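Local structure of putative DNA binding protein (Bacteroides thetaiotaomicron VPI-5482, 3HTN) at residues N7-Y11 / A34-K39; T71-Q75 / V100-D104; N84-M88 / R131-Y136. The protein is of unconfirmed function but belongs to the PCC-domain family, binds metal ions and may bind DNA. All coordinates share one frame; numbering follows the deposited sequence. Where two conformers were deposited one is given.

The three contacts reach one antiparallel sheet at different places. Interaction 1 lies at the surface, where strand 9-14, an outermost strand within the chain, meets helix 28-39 through an aromatic cluster fringed with polar groups. Interactions 2 and 3 are partly buried, lie on opposite sides of the chain's centre with their own centres about 30 Å apart, and each include a sulfate held by an arginine. Interaction 2 joins 71-75 to 100-104 by a salt bridge, with no direct backbone bond. Interaction 3 brings strand 133-137 across strand 76-88 and does include one. Interactions 1 and 3 touch where Cys36 SG packs 3.7 Å from Ile85 CD1.

Interaction 1. Residues N7-Y11 / A34-K39; sequences NMYSY and AFCKEK
Tyr9 and Tyr11 both carry CG between the backbone N and the carbonyl carbon (chi1 50° and 67°), which turns the two rings from the strand toward the helix, where Phe35, with its CG swung away from the backbone N, presents its rim to both. The result is an aromatic cluster joining strand 9-14, an outermost strand of the antiparallel sheet of this PCC-domain chain, to helix 28-39, its only helix; the axes of segments 9-11 and 34-39 approach to 10.8 Å.

Both aromatic pairs are T-shaped, with the edge of Phe35 directed at a tyrosine face. The planes of Phe35 and Tyr9 stand 83° apart, and Phe35 CD1 lies 3.5 Å from Tyr9 CE1. One atom further along the same rim, Phe35 CE1 sits over the Tyr11 ring, 3.7 Å from its CG. Phe35 CB adds a CH-pi contact, 4.2 Å from the centroid of the Tyr9 ring. Tyr18 supplies another edge-to-face partner for Phe35, while Ser10, whose side chain points away from the helix, packs on Phe147 of the second subunit.

The hydroxyls extend past the apolar cluster to Glu38 and Lys39. Tyr9 OH donates to Glu38 OE1, which lies in the tyrosine plane at the ring edge; the modelled 2.4 Å is very short, so the exact length is doubtful. Lys39, bent at chi2, lays its CG over a face of Phe35 and then meets Tyr11 from the opposite direction, its NZ donating to Tyr11 OH at 2.6 Å. A water near the plane of the Tyr11 ring joins the two polar pairs: it is 3.0 Å from Tyr11 OH and donates to Glu38 OE2 at 2.6 Å.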
# COMPACT_ATOMS: atom_id res chain seq x y z
N ASN A 7 13.93 24.75 -0.98
CA ASN A 7 12.53 24.29 -0.74
C ASN A 7 12.27 23.03 -1.55
O ASN A 7 12.49 23.01 -2.76
CB ASN A 7 11.51 25.37 -1.12
CG ASN A 7 10.11 25.08 -0.57
OD1 ASN A 7 9.94 24.84 0.63
ND2 ASN A 7 9.10 25.11 -1.45
N MSE A 8 11.82 21.97 -0.87
CA MSE A 8 11.57 20.68 -1.53
C MSE A 8 10.12 20.18 -1.47
O MSE A 8 9.79 19.23 -2.16
CB MSE A 8 12.52 19.64 -0.95
CG MSE A 8 13.94 19.81 -1.44
SE MSE A 8 15.07 18.39 -0.82
CE MSE A 8 15.23 18.96 1.04
N TYR A 9 9.27 20.82 -0.67
CA TYR A 9 7.91 20.33 -0.51
C TYR A 9 7.02 21.38 0.13
O TYR A 9 7.51 22.37 0.70
CB TYR A 9 7.90 19.08 0.41
CG TYR A 9 8.66 19.29 1.69
CD1 TYR A 9 8.12 20.03 2.75
CD2 TYR A 9 9.97 18.81 1.82
CE1 TYR A 9 8.86 20.28 3.89
CE2 TYR A 9 10.70 19.05 2.97
CZ TYR A 9 10.14 19.77 4.00
OH TYR A 9 10.89 20.00 5.14
N SER A 10 5.71 21.16 0.01
CA SER A 10 4.69 21.91 0.75
C SER A 10 3.86 20.84 1.45
O SER A 10 3.77 19.70 0.98
CB SER A 10 3.84 22.78 -0.18
OG SER A 10 3.14 22.01 -1.13
N TYR A 11 3.24 21.21 2.57
CA TYR A 11 2.52 20.25 3.38
C TYR A 11 1.31 20.85 4.10
O TYR A 11 1.19 22.06 4.21
CB TYR A 11 3.45 19.60 4.40
CG TYR A 11 3.93 20.57 5.43
CD1 TYR A 11 5.06 21.34 5.20
CD2 TYR A 11 3.25 20.73 6.63
CE1 TYR A 11 5.50 22.25 6.12
CE2 TYR A 11 3.68 21.65 7.57
CZ TYR A 11 4.81 22.40 7.30
OH TYR A 11 5.27 23.31 8.22
N ALA A 34 14.16 15.08 4.72
CA ALA A 34 14.20 16.48 5.15
C ALA A 34 12.91 16.89 5.87
O ALA A 34 12.96 17.60 6.88
CB ALA A 34 14.46 17.38 3.95
N PHE A 35 11.77 16.42 5.36
CA PHE A 35 10.50 16.68 5.99
C PHE A 35 10.43 16.12 7.41
O PHE A 35 10.06 16.81 8.33
CB PHE A 35 9.37 16.07 5.17
CG PHE A 35 8.06 16.33 5.79
CD1 PHE A 35 7.49 17.57 5.66
CD2 PHE A 35 7.42 15.38 6.57
CE1 PHE A 35 6.30 17.87 6.28
CE2 PHE A 35 6.26 15.67 7.20
CZ PHE A 35 5.69 16.91 7.04
N CYS A 36 10.78 14.85 7.56
CA CYS A 36 10.75 14.19 8.85
C CYS A 36 11.71 14.86 9.82
O CYS A 36 11.41 15.00 11.00
CB CYS A 36 11.09 12.71 8.72
SG CYS A 36 9.87 11.76 7.81
N LYS A 37 12.87 15.25 9.31
CA LYS A 37 13.84 15.95 10.14
C LYS A 37 13.26 17.29 10.60
O LYS A 37 13.30 17.63 11.79
CB LYS A 37 15.15 16.16 9.38
CG LYS A 37 16.22 16.89 10.19
CD LYS A 37 17.56 16.92 9.50
CE LYS A 37 18.53 17.83 10.27
NZ LYS A 37 19.89 17.82 9.66
N GLU A 38 12.71 18.06 9.66
CA GLU A 38 12.11 19.36 9.98
C GLU A 38 11.03 19.24 11.06
O GLU A 38 10.96 20.09 11.97
CB GLU A 38 11.48 20.01 8.74
CG GLU A 38 10.82 21.36 9.04
CD GLU A 38 10.01 22.00 7.89
OE1 GLU A 38 9.98 21.47 6.76
OE2 GLU A 38 9.42 23.09 8.14
N LYS A 39 10.20 18.21 10.96
CA LYS A 39 9.08 18.02 11.87
C LYS A 39 9.43 17.19 13.10
O LYS A 39 8.58 16.99 13.96
CB LYS A 39 7.87 17.45 11.13
CG LYS A 39 7.34 18.36 10.03
CD LYS A 39 6.87 19.70 10.61
CE LYS A 39 6.26 20.61 9.61
NZ LYS A 39 5.85 21.89 10.28
O HOH W 1 7.70 24.77 7.20

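Interaction 2. Residues T71-Q75 / V100-D104; sequences TFREQ and VGRSD. With SO4 (sulfate ion), chain E.
The 6.8 Å between the CA atoms of Gln75 and Arg102 is the nearest CA approach, and no backbone hydrogen bond crosses; a water bridges instead, donating to Gln75 O at 2.7 Å and to Glu74 OE2 at 2.6 Å, and accepting from Ser103 N. The side chains of Glu74 and Arg102 make the main link. Bent at chi3, Arg102 turns its guanidinium side-on to the carboxylate, so that NE meets Glu74 OE2 at 2.9 Å and NH2 meets Glu74 OE1 at 2.9 Å. The N-H...O angles, 177° and 166°, show two nearly straight bonds. Both oxygens are met on their syn sides, although the two planar groups are twisted by 30°.

Phe72 sets its ring edge against one guanidinium face, CD2 lying 3.7 Å from Arg102 NH2. On a further edge, Arg102 NH2 and NH1 donate to sulfate O1 and O3 at 3.0 and 3.2 Å; Lys70 also holds this ion, which probably came from the crystallisation liquor. Tyr105 of the third subunit packs on Phe72. This is a bidentate arginine-carboxylate salt bridge, here tying segment 71-75 to segment 100-104 in the antiparallel-sheet fold.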
# COMPACT_ATOMS: atom_id res chain seq x y z
N THR A 71 19.28 1.75 -11.67
CA THR A 71 18.69 3.04 -11.96
C THR A 71 17.99 2.97 -13.29
O THR A 71 18.58 2.64 -14.30
CB THR A 71 19.73 4.16 -11.97
OG1 THR A 71 20.31 4.26 -10.66
CG2 THR A 71 19.11 5.52 -12.38
N PHE A 72 16.70 3.27 -13.27
CA PHE A 72 15.87 3.37 -14.46
C PHE A 72 15.71 4.82 -14.82
O PHE A 72 15.48 5.64 -13.95
CB PHE A 72 14.51 2.73 -14.18
CG PHE A 72 14.60 1.29 -13.79
CD1 PHE A 72 14.81 0.94 -12.45
CD2 PHE A 72 14.45 0.30 -14.74
CE1 PHE A 72 14.91 -0.38 -12.07
CE2 PHE A 72 14.55 -1.05 -14.35
CZ PHE A 72 14.78 -1.36 -13.00
N ARG A 73 15.85 5.14 -16.11
CA ARG A 73 15.78 6.50 -16.60
C ARG A 73 14.72 6.58 -17.68
O ARG A 73 14.98 6.43 -18.86
CB ARG A 73 17.15 6.89 -17.12
CG ARG A 73 18.14 6.93 -15.97
CD ARG A 73 19.44 7.51 -16.40
NE ARG A 73 20.18 6.57 -17.23
CZ ARG A 73 21.32 6.85 -17.85
NH1 ARG A 73 21.91 8.03 -17.70
NH2 ARG A 73 21.90 5.94 -18.60
N GLU A 74 13.49 6.77 -17.21
CA GLU A 74 12.29 6.75 -18.02
C GLU A 74 11.14 7.28 -17.19
O GLU A 74 11.25 7.36 -15.96
CB GLU A 74 12.00 5.30 -18.45
CG GLU A 74 11.70 4.37 -17.31
CD GLU A 74 11.67 2.95 -17.73
OE1 GLU A 74 12.76 2.36 -17.82
OE2 GLU A 74 10.58 2.41 -17.99
N GLN A 75 10.02 7.56 -17.83
CA GLN A 75 8.85 8.04 -17.12
C GLN A 75 8.16 6.84 -16.46
O GLN A 75 7.98 5.79 -17.10
CB GLN A 75 7.89 8.78 -18.05
CG GLN A 75 6.75 9.43 -17.36
CD GLN A 75 7.16 10.57 -16.45
OE1 GLN A 75 8.25 11.12 -16.58
NE2 GLN A 75 6.26 10.99 -15.57
N VAL A 100 6.26 0.61 -9.11
CA VAL A 100 6.08 1.54 -10.20
C VAL A 100 5.55 0.85 -11.46
O VAL A 100 5.74 -0.33 -11.64
CB VAL A 100 7.38 2.30 -10.55
CG1 VAL A 100 7.90 3.05 -9.30
CG2 VAL A 100 8.43 1.35 -11.15
N GLY A 101 4.84 1.63 -12.28
CA GLY A 101 4.41 1.24 -13.62
C GLY A 101 5.22 1.92 -14.68
O GLY A 101 5.48 3.13 -14.60
N ARG A 102 5.59 1.16 -15.69
CA ARG A 102 6.31 1.69 -16.85
C ARG A 102 5.31 2.08 -17.91
O ARG A 102 4.10 1.91 -17.74
CB ARG A 102 7.31 0.65 -17.37
CG ARG A 102 8.19 0.11 -16.27
CD ARG A 102 9.15 -0.98 -16.81
NE ARG A 102 10.41 -0.43 -17.31
CZ ARG A 102 11.52 -1.13 -17.51
NH1 ARG A 102 11.53 -2.43 -17.37
NH2 ARG A 102 12.61 -0.53 -17.88
N SER A 103 5.79 2.61 -19.03
CA SER A 103 4.90 3.08 -20.09
C SER A 103 4.11 1.95 -20.75
O SER A 103 3.10 2.22 -21.40
CB SER A 103 5.67 3.86 -21.16
OG SER A 103 6.55 3.00 -21.82
N ASP A 104 4.55 0.71 -20.58
CA ASP A 104 3.81 -0.46 -21.08
C ASP A 104 2.94 -1.11 -20.01
O ASP A 104 2.42 -2.21 -20.21
CB ASP A 104 4.77 -1.50 -21.69
CG ASP A 104 5.70 -2.14 -20.70
OD1 ASP A 104 5.71 -1.75 -19.51
OD2 ASP A 104 6.45 -3.05 -21.11
S SO4 E . 15.38 -3.07 -18.13
O1 SO4 E . 15.41 -1.63 -18.14
O2 SO4 E . 14.92 -3.66 -19.40
O3 SO4 E . 14.50 -3.55 -17.05
O4 SO4 E . 16.76 -3.55 -17.88
O HOH W 2 8.50 3.80 -18.84

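Interaction 3. Residues N84-M88 / R131-Y136; sequences NISSM and RISRTY. With SO4 (sulfate ion), chain G.
One side-chain hydrogen bond joins Arg134 to Ser86: Arg134 NE donates to Ser86 OG at 2.9 Å with an N-H...O angle of 159°, the hydroxyl lying slightly off the guanidinium plane. The arginine chain, extended from CG to NE, carries its NH2 on to within 2.9 Å of Asn84 OD1, and a water accepts from NH2 while also bonding Ser86 OG. Glu122 of the third subunit forms a salt bridge with Arg134 NH1 and a hydrogen bond with Asn84 ND2. Asn84 also abuts His95, a ligand of the bound nickel, placing this polar group beside the metal site. Replacing Arg134 with a leucine would probably leave that glutamate without its charged mate and Ser86 OG without its N-H donor.

Strand 133-137, paired with 142-146 in a two-stranded antiparallel sheet, passes strand 76-88 obliquely: the axes of 84-88 and 133-136 cross at 59° and approach to 5.1 Å. Consistent with this crossing, the backbones share one hydrogen bond, from Ser87 N to Ile132 O at 2.8 Å, and Ser133 CA makes a CA-H...O contact of 3.3 Å with Ser87 O.

A sulfate gathers Ser87, Ser133 and Arg131. Ser87 OG and Ser133 OG both donate to its O4, at 2.8 and 2.7 Å, while Arg131 NH1 and NH2 share its O3. The ion probably came from the crystallisation liquor; Arg131 NH2 also has a salt bridge to Arg149 OXT.

Apolar packing comes from the selenomethionine Met88, which runs across Arg134 at about a right angle with its SE 4.0 Å from Arg134 CB and its CE reaching toward Tyr136 CB.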
# COMPACT_ATOMS: atom_id res chain seq x y z
N ASN A 84 8.38 3.13 6.33
CA ASN A 84 8.33 3.50 7.72
C ASN A 84 9.46 4.43 8.13
O ASN A 84 10.44 4.58 7.41
CB ASN A 84 8.21 2.24 8.59
CG ASN A 84 9.34 1.28 8.38
OD1 ASN A 84 10.48 1.67 8.50
ND2 ASN A 84 9.03 -0.00 8.09
N ILE A 85 9.28 5.06 9.29
CA ILE A 85 10.19 6.04 9.81
C ILE A 85 10.60 5.53 11.16
O ILE A 85 9.78 5.00 11.93
CB ILE A 85 9.48 7.42 10.05
CG1 ILE A 85 8.82 7.93 8.75
CG2 ILE A 85 10.46 8.44 10.62
CD1 ILE A 85 7.73 8.96 8.99
N SER A 86 11.89 5.70 11.46
CA SER A 86 12.46 5.34 12.75
C SER A 86 13.68 6.23 12.92
O SER A 86 13.85 7.19 12.15
CB SER A 86 12.79 3.83 12.77
OG SER A 86 13.60 3.43 11.69
N SER A 87 14.53 5.96 13.90
CA SER A 87 15.79 6.68 14.03
C SER A 87 16.96 5.71 14.09
O SER A 87 16.82 4.56 14.51
CB SER A 87 15.82 7.58 15.27
OG SER A 87 15.62 6.81 16.44
N MSE A 88 18.10 6.20 13.61
CA MSE A 88 19.36 5.48 13.71
C MSE A 88 20.51 6.47 13.74
O MSE A 88 20.51 7.44 12.97
CB MSE A 88 19.47 4.53 12.52
CG MSE A 88 20.62 3.60 12.57
SE MSE A 88 20.37 2.10 11.35
CE MSE A 88 21.38 1.01 12.49
N ARG A 131 9.58 6.97 20.03
CA ARG A 131 10.89 6.54 19.55
C ARG A 131 10.83 5.10 19.05
O ARG A 131 10.23 4.26 19.70
CB ARG A 131 11.93 6.63 20.67
CG ARG A 131 13.29 5.96 20.40
CD ARG A 131 14.21 6.16 21.58
NE ARG A 131 15.50 5.49 21.38
CZ ARG A 131 16.50 5.97 20.64
NH1 ARG A 131 16.36 7.12 19.99
NH2 ARG A 131 17.65 5.29 20.55
N ILE A 132 11.42 4.84 17.88
CA ILE A 132 11.67 3.47 17.40
C ILE A 132 13.04 3.54 16.75
O ILE A 132 13.24 4.32 15.83
CB ILE A 132 10.66 2.93 16.37
CG1 ILE A 132 9.24 2.92 16.95
CG2 ILE A 132 11.06 1.52 15.94
CD1 ILE A 132 8.19 2.45 15.94
N SER A 133 13.98 2.76 17.27
CA SER A 133 15.35 2.75 16.78
C SER A 133 15.61 1.46 16.02
O SER A 133 14.70 0.67 15.73
CB SER A 133 16.34 2.91 17.94
OG SER A 133 17.70 3.10 17.50
N ARG A 134 16.87 1.30 15.64
CA ARG A 134 17.32 0.16 14.90
C ARG A 134 18.72 -0.20 15.27
O ARG A 134 19.50 0.64 15.72
CB ARG A 134 17.32 0.49 13.43
CG ARG A 134 15.94 0.51 12.88
CD ARG A 134 16.00 0.59 11.46
NE ARG A 134 14.71 0.84 10.88
CZ ARG A 134 13.94 -0.05 10.29
NH1 ARG A 134 14.28 -1.30 10.25
NH2 ARG A 134 12.80 0.34 9.74
N THR A 135 19.05 -1.46 15.02
CA THR A 135 20.38 -1.97 15.29
C THR A 135 20.82 -2.77 14.10
O THR A 135 20.08 -3.64 13.61
CB THR A 135 20.37 -2.86 16.52
OG1 THR A 135 20.06 -2.04 17.64
CG2 THR A 135 21.73 -3.56 16.75
N TYR A 136 22.02 -2.48 13.61
CA TYR A 136 22.59 -3.23 12.50
C TYR A 136 22.96 -4.62 12.99
O TYR A 136 23.68 -4.78 13.97
CB TYR A 136 23.82 -2.51 11.94
CG TYR A 136 24.53 -3.20 10.80
CD1 TYR A 136 24.09 -3.06 9.49
CD2 TYR A 136 25.63 -3.96 11.02
CE1 TYR A 136 24.76 -3.70 8.44
CE2 TYR A 136 26.31 -4.57 9.99
CZ TYR A 136 25.85 -4.43 8.69
OH TYR A 136 26.53 -5.04 7.65
S SO4 G . 19.26 6.56 17.49
O1 SO4 G . 20.42 5.64 17.32
O2 SO4 G . 19.41 7.69 16.54
O3 SO4 G . 19.25 7.10 18.85
O4 SO4 G . 18.00 5.82 17.40
O HOH W 3 12.44 3.37 9.25
O HOH W 4 12.96 7.19 16.99
O HOH W 5 14.28 8.85 18.84